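Local coordinates for protein 2-dehydropantoate 2-reductase (PDB 2QYT) that probably catalyses the NADPH-dependent reduction of ketopantoate to pantoate, a step on the pathway to pantothenate, at residues P168-T171 and D172-R176; R125-Y129 and L130-V134; G20-Y23 and G24-A28. All blocks are in the same frame, centred on the assembly; numbering follows the deposited sequence.

Contact 1: residues P168-T171 and D172-R176; sequences PEQT and DDEVR
The amide of Val-175 donates to Thr-171 O over 3.0 Å in an almost straight bond (178°), the i to i+4 link that makes the first turn of helix 172-183 and puts Thr-171 at its N-cap. Side chains close the same turn as a capping box. In one direction Thr-171 N donates to Glu-174 OE2 at 2.9 Å, meeting that oxygen on its anti side and 31° out of the carboxylate plane. In the other, Glu-174 N makes a weak bond of 3.4 Å to Thr-171 OG1. The hydroxyl faces this amide because chi1 of 69° sets OG1 between the backbone N and the carbonyl carbon, with CG2 beside the backbone N. Glu-174 runs extended beyond CG and crosses the threonine side chain at about a right angle. A water donates to Glu-174 OE1 at 2.8 Å and accepts from Gln-170 NE2 at 2.9 Å, adding a water-mediated link between the loop and the helix. Alongside, Val-175 CG2 packs 3.4 Å from Thr-171 O. Beyond the two segments, Asn-190 ND2 and Ser-165 OG are hydrogen-bonded to Glu-174 OE1 and OE2 respectively, and Trp-136 packs against Thr-171 and Glu-174. The buried carboxylate is thus held through both oxygens, which fixes its rotation, and its probable negative charge at the N-terminal end of a helix should be favoured by the helix dipole.

Contact 2: residues R125-Y129 and L130-V134; sequences RMRTY and LPDTV
Met-126, a selenomethionine on helix 122-126, meets Leu-130 twice: its carbonyl O lies 3.6 Å from Leu-130 CD1, and its methyl CE approaches the same CD1 at 4.5 Å. Both side chains also rest on Ile-113 and Val-135, so this is the buried side of the turn. Arg-127 serves the other side. Its chain, extended from CG to NE, passes Asp-132 with CD 3.9 Å from Asp-132 CA. The guanidinium then turns one face to Asp-132 O, which sits 3.6 Å above the plane and toward the rim; no N-H points at it, and NH2 donates instead to Val-135 O. Arg-127 NH1 and Asp-132 OD2, 4.7 Å apart, are not in contact, though their opposite charges probably attract weakly. Thr-128 folds back on the helix: its OG1 donates to Arg-125 O at 2.8 Å, and its backbone N shares that acceptor. Tyr-129 carries Thr-128 CG2 over the centre of its ring, 3.8 Å above the plane, while Tyr-129 OH is hydrogen-bonded to Glu-97. The backbone carbonyl of Tyr-129 lies beside Leu-130 CD2. The chain next turns through Val-134 N to Pro-131 O, and Val-134 pairs through its backbone with Ile-113 of strand 111-115. Such a reversal, tucking the end of a helix against the outermost strand of the parallel sheet, belongs here to the Rossmann-type domain of the ketopantoate reductase family.

Contact 3: residues G20-Y23 and G24-A28; sequences GGYY and GAMLA. With EDO (1,2-ethanediol), chain G.
Gly-24 N donates to Gly-20 O at 2.7 Å, the shortest of four successive i to i+4 bonds that carry helix 18-33 across the two segments. Ala-25 N follows to Gly-21 O at 2.8 Å. Then come Met-26 N to Tyr-22 O at 3.1 Å and Leu-27 N to Tyr-23 O at 3.0 Å. At the N-terminal side Gly-20 N donates to O1 of a bound 1,2-ethanediol at 2.9 Å; this molecule is also hydrogen-bonded to Gly-17 N and Cys-90 O. One turn along, Met-26, a selenomethionine, lays its CG over a face of the Tyr-22 ring, 3.9 Å from the centroid and 25° off the normal, a CH-pi contact. The bend at chi2 brings SE beside the hydroxyl end of the ring, in an oblique Met-aromatic contact 4.8 Å from the same centroid, and the bend at chi3 puts CE near Tyr-22 OH. Tyr-22 can meet it because its own CG is anti to the backbone N (chi1 -178°). The two tyrosines also touch: Tyr-22 CD2 stands 3.7 Å above the centre of the Tyr-23 ring. Their hydroxyls are tied elsewhere, Tyr-22 OH to Arg-65 and Tyr-23 OH to Glu-159, while Phe-161 meets the Tyr-23 ring edge-to-face. On another side of the helix Leu-27 packs on Val-40 of strand 38-43. Gly-20 is the last glycine of a GxGxxG pattern, consistent with a Rossmann dinucleotide site whose helix-end N-H groups would favour a cofactor phosphate; the diol, probably from the crystallisation liquor, only hints at that pocket.

From the N terminus the chain passes contact 3 first, then contact 2, then contact 1; each joins adjacent segments, so the three stand in series, with none nesting or crossing. Contact 3 lies within the helix of the beta-alpha-beta unit from strand 9-14 to strand 38-43. Contact 2 closes the turn between helix 122-126 and strand 137-148, leading from the parallel sheet to the mixed one. Contact 1 starts helix 172-183 after strand 158-164 of that mixed sheet. None touches another: centres of contacts 1 and 2 are 18 Å apart, those of 1 and 3 are 22 Å apart, and those of 2 and 3 are 24 Å apart. Trp-136, just beyond contact 2, packs on contact 1.

Contact 1: residues P168-T171 and D172-R176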
loop_
_atom_site.group_PDB
_atom_site.type_symbol
_atom_site.label_atom_id
_atom_site.label_comp_id
_atom_site.label_asym_id
_atom_site.label_seq_id
_atom_site.Cartn_x
_atom_site.Cartn_y
_atom_site.Cartn_z
ATOM N N PRO A 168 -1.044 15.562 -14.693
ATOM C CA PRO A 168 0.117 15.728 -15.563
ATOM C C PRO A 168 1.236 16.584 -14.958
ATOM O O PRO A 168 2.395 16.450 -15.363
ATOM C CB PRO A 168 -0.462 16.426 -16.802
ATOM C CG PRO A 168 -1.957 16.442 -16.615
ATOM C CD PRO A 168 -2.190 16.364 -15.166
ATOM N N GLU A 169 0.898 17.467 -14.019
ATOM C CA GLU A 169 1.916 18.258 -13.317
ATOM C C GLU A 169 1.719 18.127 -11.794
ATOM O O GLU A 169 0.579 18.211 -11.272
ATOM C CB GLU A 169 1.883 19.734 -13.772
ATOM C CG GLU A 169 3.243 20.473 -13.731
ATOM C CD GLU A 169 3.924 20.640 -15.112
ATOM O OE1 GLU A 169 3.251 20.554 -16.174
ATOM O OE2 GLU A 169 5.159 20.878 -15.136
ATOM N N GLN A 170 2.829 17.911 -11.088
ATOM C CA GLN A 170 2.769 17.645 -9.659
ATOM C C GLN A 170 2.185 18.884 -8.910
ATOM O O GLN A 170 2.468 20.038 -9.255
ATOM C CB GLN A 170 4.129 17.137 -9.141
ATOM C CG GLN A 170 5.122 16.810 -10.304
ATOM C CD GLN A 170 5.698 15.367 -10.359
ATOM O OE1 GLN A 170 6.910 15.190 -10.539
ATOM N NE2 GLN A 170 4.834 14.348 -10.256
ATOM N N THR A 171 1.305 18.645 -7.947
ATOM C CA THR A 171 0.676 19.756 -7.232
ATOM C C THR A 171 1.540 20.209 -6.039
ATOM O O THR A 171 2.524 19.562 -5.677
ATOM C CB THR A 171 -0.774 19.421 -6.781
ATOM O OG1 THR A 171 -0.755 18.426 -5.752
ATOM C CG2 THR A 171 -1.609 18.913 -7.949
ATOM N N ASP A 172 1.168 21.333 -5.448
ATOM C CA ASP A 172 1.858 21.855 -4.279
ATOM C C ASP A 172 1.775 20.901 -3.104
ATOM O O ASP A 172 2.768 20.711 -2.415
ATOM C CB ASP A 172 1.282 23.217 -3.876
ATOM C CG ASP A 172 1.610 24.298 -4.874
ATOM O OD1 ASP A 172 2.545 24.080 -5.702
ATOM O OD2 ASP A 172 0.930 25.356 -4.833
ATOM N N ASP A 173 0.585 20.333 -2.871
ATOM C CA ASP A 173 0.374 19.375 -1.774
ATOM C C ASP A 173 1.247 18.144 -2.010
ATOM O O ASP A 173 1.770 17.596 -1.051
ATOM C CB ASP A 173 -1.107 18.976 -1.602
ATOM C CG ASP A 173 -1.929 20.006 -0.769
ATOM O OD1 ASP A 173 -1.359 21.014 -0.265
ATOM O OD2 ASP A 173 -3.169 19.802 -0.609
ATOM N N GLU A 174 1.439 17.764 -3.284
ATOM C CA GLU A 174 2.272 16.589 -3.664
ATOM C C GLU A 174 3.765 16.782 -3.442
ATOM O O GLU A 174 4.427 15.930 -2.851
ATOM C CB GLU A 174 2.096 16.265 -5.138
ATOM C CG GLU A 174 1.187 15.175 -5.437
ATOM C CD GLU A 174 1.163 14.893 -6.900
ATOM O OE1 GLU A 174 1.534 13.763 -7.261
ATOM O OE2 GLU A 174 0.770 15.769 -7.692
ATOM N N VAL A 175 4.287 17.887 -3.978
ATOM C CA VAL A 175 5.672 18.300 -3.744
ATOM C C VAL A 175 5.890 18.437 -2.241
ATOM O O VAL A 175 6.874 17.952 -1.700
ATOM C CB VAL A 175 5.998 19.624 -4.481
ATOM C CG1 VAL A 175 7.408 20.118 -4.128
ATOM C CG2 VAL A 175 5.880 19.438 -5.983
ATOM N N ARG A 176 4.942 19.066 -1.554
ATOM C CA ARG A 176 5.046 19.159 -0.112
ATOM C C ARG A 176 5.166 17.774 0.521
ATOM O O ARG A 176 6.051 17.551 1.365
ATOM C CB ARG A 176 3.876 19.925 0.510
ATOM C CG ARG A 176 4.103 20.241 1.992
ATOM C CD ARG A 176 3.000 21.121 2.582
ATOM N NE ARG A 176 1.688 20.466 2.700
ATOM C CZ ARG A 176 0.627 21.044 3.269
ATOM N NH1 ARG A 176 0.734 22.268 3.789
ATOM N NH2 ARG A 176 -0.548 20.413 3.334
HETATM O O HOH W 1 1.913 14.081 -9.998
#

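Contact 2: residues R125-Y129 and L130-V134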
loop_
_atom_site.group_PDB
_atom_site.type_symbol
_atom_site.label_atom_id
_atom_site.label_comp_id
_atom_site.label_asym_id
_atom_site.label_seq_id
_atom_site.Cartn_x
_atom_site.Cartn_y
_atom_site.Cartn_z
ATOM N N ARG A 125 -11.847 2.957 -5.854
ATOM C CA ARG A 125 -12.852 2.530 -4.906
ATOM C C ARG A 125 -13.117 3.651 -3.886
ATOM O O ARG A 125 -14.256 4.123 -3.747
ATOM C CB ARG A 125 -12.424 1.210 -4.249
ATOM C CG ARG A 125 -12.432 -0.001 -5.252
ATOM C CD ARG A 125 -11.973 -1.332 -4.604
ATOM N NE ARG A 125 -12.757 -1.698 -3.407
ATOM C CZ ARG A 125 -14.085 -1.891 -3.389
ATOM N NH1 ARG A 125 -14.809 -1.714 -4.495
ATOM N NH2 ARG A 125 -14.703 -2.230 -2.254
HETATM N N MSE A 126 -12.050 4.118 -3.253
HETATM C CA MSE A 126 -12.122 5.177 -2.266
HETATM C C MSE A 126 -12.605 6.518 -2.830
HETATM O O MSE A 126 -13.153 7.337 -2.097
HETATM C CB MSE A 126 -10.771 5.340 -1.585
HETATM C CG MSE A 126 -10.415 4.167 -0.747
HETATM SE SE MSE A 126 -9.074 4.571 0.587
HETATM C CE MSE A 126 -10.003 6.002 1.413
ATOM N N ARG A 127 -12.391 6.739 -4.124
ATOM C CA ARG A 127 -12.935 7.919 -4.791
ATOM C C ARG A 127 -14.440 7.873 -5.071
ATOM O O ARG A 127 -14.981 8.804 -5.692
ATOM C CB ARG A 127 -12.217 8.185 -6.110
ATOM C CG ARG A 127 -10.887 8.794 -5.924
ATOM C CD ARG A 127 -10.169 8.993 -7.268
ATOM N NE ARG A 127 -8.747 9.196 -7.044
ATOM C CZ ARG A 127 -7.836 9.334 -7.997
ATOM N NH1 ARG A 127 -8.186 9.306 -9.275
ATOM N NH2 ARG A 127 -6.569 9.512 -7.667
ATOM N N THR A 128 -15.108 6.791 -4.664
ATOM C CA THR A 128 -16.539 6.662 -4.917
ATOM C C THR A 128 -17.250 7.790 -4.162
ATOM O O THR A 128 -18.045 8.511 -4.741
ATOM C CB THR A 128 -17.064 5.262 -4.518
ATOM O OG1 THR A 128 -16.521 4.314 -5.422
ATOM C CG2 THR A 128 -18.533 5.171 -4.620
ATOM N N TYR A 129 -16.918 7.965 -2.895
ATOM C CA TYR A 129 -17.668 8.935 -2.097
ATOM C C TYR A 129 -16.915 10.205 -1.757
ATOM O O TYR A 129 -17.495 11.106 -1.133
ATOM C CB TYR A 129 -18.187 8.311 -0.806
ATOM C CG TYR A 129 -18.961 7.024 -0.963
ATOM C CD1 TYR A 129 -20.286 7.019 -1.403
ATOM C CD2 TYR A 129 -18.367 5.810 -0.632
ATOM C CE1 TYR A 129 -20.994 5.845 -1.507
ATOM C CE2 TYR A 129 -19.061 4.635 -0.741
ATOM C CZ TYR A 129 -20.358 4.645 -1.166
ATOM O OH TYR A 129 -21.007 3.420 -1.272
ATOM N N LEU A 130 -15.640 10.274 -2.181
ATOM C CA LEU A 130 -14.767 11.424 -1.909
ATOM C C LEU A 130 -14.383 12.110 -3.217
ATOM O O LEU A 130 -14.299 11.436 -4.221
ATOM C CB LEU A 130 -13.500 10.965 -1.171
ATOM C CG LEU A 130 -13.840 10.338 0.186
ATOM C CD1 LEU A 130 -12.709 9.512 0.773
ATOM C CD2 LEU A 130 -14.417 11.462 1.181
ATOM N N PRO A 131 -14.121 13.446 -3.209
ATOM C CA PRO A 131 -13.597 14.143 -4.436
ATOM C C PRO A 131 -12.355 13.494 -5.014
ATOM O O PRO A 131 -11.527 12.936 -4.240
ATOM C CB PRO A 131 -13.264 15.540 -3.914
ATOM C CG PRO A 131 -14.278 15.746 -2.748
ATOM C CD PRO A 131 -14.282 14.374 -2.069
ATOM N N ASP A 132 -12.192 13.512 -6.356
ATOM C CA ASP A 132 -11.003 12.813 -6.998
ATOM C C ASP A 132 -9.736 13.412 -6.529
ATOM O O ASP A 132 -8.664 12.807 -6.599
ATOM C CB ASP A 132 -10.866 13.056 -8.513
ATOM C CG ASP A 132 -12.101 12.790 -9.266
ATOM O OD1 ASP A 132 -13.134 13.486 -8.983
ATOM O OD2 ASP A 132 -11.987 11.904 -10.155
ATOM N N THR A 133 -9.869 14.668 -6.150
ATOM C CA THR A 133 -8.781 15.523 -5.826
ATOM C C THR A 133 -8.253 15.125 -4.433
ATOM O O THR A 133 -7.084 15.329 -4.142
ATOM C CB THR A 133 -9.333 16.963 -5.941
ATOM O OG1 THR A 133 -8.578 17.708 -6.915
ATOM C CG2 THR A 133 -9.529 17.667 -4.585
ATOM N N VAL A 134 -9.120 14.528 -3.608
ATOM C CA VAL A 134 -8.795 14.144 -2.212
ATOM C C VAL A 134 -7.983 12.822 -2.147
ATOM O O VAL A 134 -7.131 12.642 -1.302
ATOM C CB VAL A 134 -10.095 14.035 -1.324
ATOM C CG1 VAL A 134 -9.807 13.401 0.029
ATOM C CG2 VAL A 134 -10.756 15.408 -1.117
#

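Contact 3: residues G20-Y23 and G24-A28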
loop_
_atom_site.group_PDB
_atom_site.type_symbol
_atom_site.label_atom_id
_atom_site.label_comp_id
_atom_site.label_asym_id
_atom_site.label_seq_id
_atom_site.Cartn_x
_atom_site.Cartn_y
_atom_site.Cartn_z
ATOM N N GLY A 20 1.771 0.831 7.956
ATOM C CA GLY A 20 1.451 2.082 8.670
ATOM C C GLY A 20 2.364 2.319 9.849
ATOM O O GLY A 20 2.730 3.458 10.147
ATOM N N GLY A 21 2.751 1.255 10.540
ATOM C CA GLY A 21 3.582 1.403 11.718
ATOM C C GLY A 21 4.989 1.829 11.365
ATOM O O GLY A 21 5.570 2.755 12.010
ATOM N N TYR A 22 5.568 1.195 10.346
ATOM C CA TYR A 22 6.841 1.647 9.867
ATOM C C TYR A 22 6.846 3.087 9.326
ATOM O O TYR A 22 7.711 3.864 9.688
ATOM C CB TYR A 22 7.414 0.708 8.791
ATOM C CG TYR A 22 8.765 1.204 8.375
ATOM C CD1 TYR A 22 9.881 0.979 9.199
ATOM C CD2 TYR A 22 8.926 2.009 7.234
ATOM C CE1 TYR A 22 11.136 1.442 8.858
ATOM C CE2 TYR A 22 10.203 2.509 6.879
ATOM C CZ TYR A 22 11.305 2.195 7.702
ATOM O OH TYR A 22 12.577 2.638 7.405
ATOM N N TYR A 23 5.933 3.452 8.420
ATOM C CA TYR A 23 5.986 4.842 7.895
ATOM C C TYR A 23 5.529 5.845 8.926
ATOM O O TYR A 23 6.090 6.928 9.032
ATOM C CB TYR A 23 5.282 4.974 6.545
ATOM C CG TYR A 23 5.986 4.162 5.480
ATOM C CD1 TYR A 23 7.247 4.554 5.000
ATOM C CD2 TYR A 23 5.417 2.991 4.969
ATOM C CE1 TYR A 23 7.918 3.831 4.037
ATOM C CE2 TYR A 23 6.095 2.253 3.972
ATOM C CZ TYR A 23 7.321 2.670 3.516
ATOM O OH TYR A 23 7.949 1.954 2.529
ATOM N N GLY A 24 4.561 5.456 9.749
ATOM C CA GLY A 24 4.175 6.302 10.901
ATOM C C GLY A 24 5.308 6.534 11.898
ATOM O O GLY A 24 5.493 7.645 12.413
ATOM N N ALA A 25 6.097 5.486 12.168
ATOM C CA ALA A 25 7.247 5.619 13.056
ATOM C C ALA A 25 8.298 6.585 12.487
ATOM O O ALA A 25 8.826 7.430 13.206
ATOM C CB ALA A 25 7.868 4.232 13.336
HETATM N N MSE A 26 8.641 6.452 11.209
HETATM C CA MSE A 26 9.642 7.325 10.602
HETATM C C MSE A 26 9.157 8.761 10.626
HETATM O O MSE A 26 9.941 9.686 10.941
HETATM C CB MSE A 26 9.946 6.895 9.175
HETATM C CG MSE A 26 10.574 5.481 9.070
HETATM SE SE MSE A 26 12.379 5.418 9.896
HETATM C CE MSE A 26 13.358 6.232 8.408
ATOM N N LEU A 27 7.889 8.965 10.286
ATOM C CA LEU A 27 7.326 10.332 10.376
ATOM C C LEU A 27 7.368 10.880 11.790
ATOM O O LEU A 27 7.755 12.051 11.984
ATOM C CB LEU A 27 5.883 10.399 9.818
ATOM C CG LEU A 27 5.864 10.134 8.281
ATOM C CD1 LEU A 27 4.392 9.824 7.805
ATOM C CD2 LEU A 27 6.481 11.356 7.586
ATOM N N ALA A 28 6.947 10.085 12.781
ATOM C CA ALA A 28 7.000 10.548 14.192
ATOM C C ALA A 28 8.400 10.902 14.681
ATOM O O ALA A 28 8.564 11.794 15.494
ATOM C CB ALA A 28 6.398 9.479 15.106
HETATM C C1 EDO G . -0.240 -1.849 7.196
HETATM O O1 EDO G . -0.450 -1.043 8.358
HETATM C C2 EDO G . -0.070 -3.327 7.550
HETATM O O2 EDO G . 0.874 -3.874 6.638
#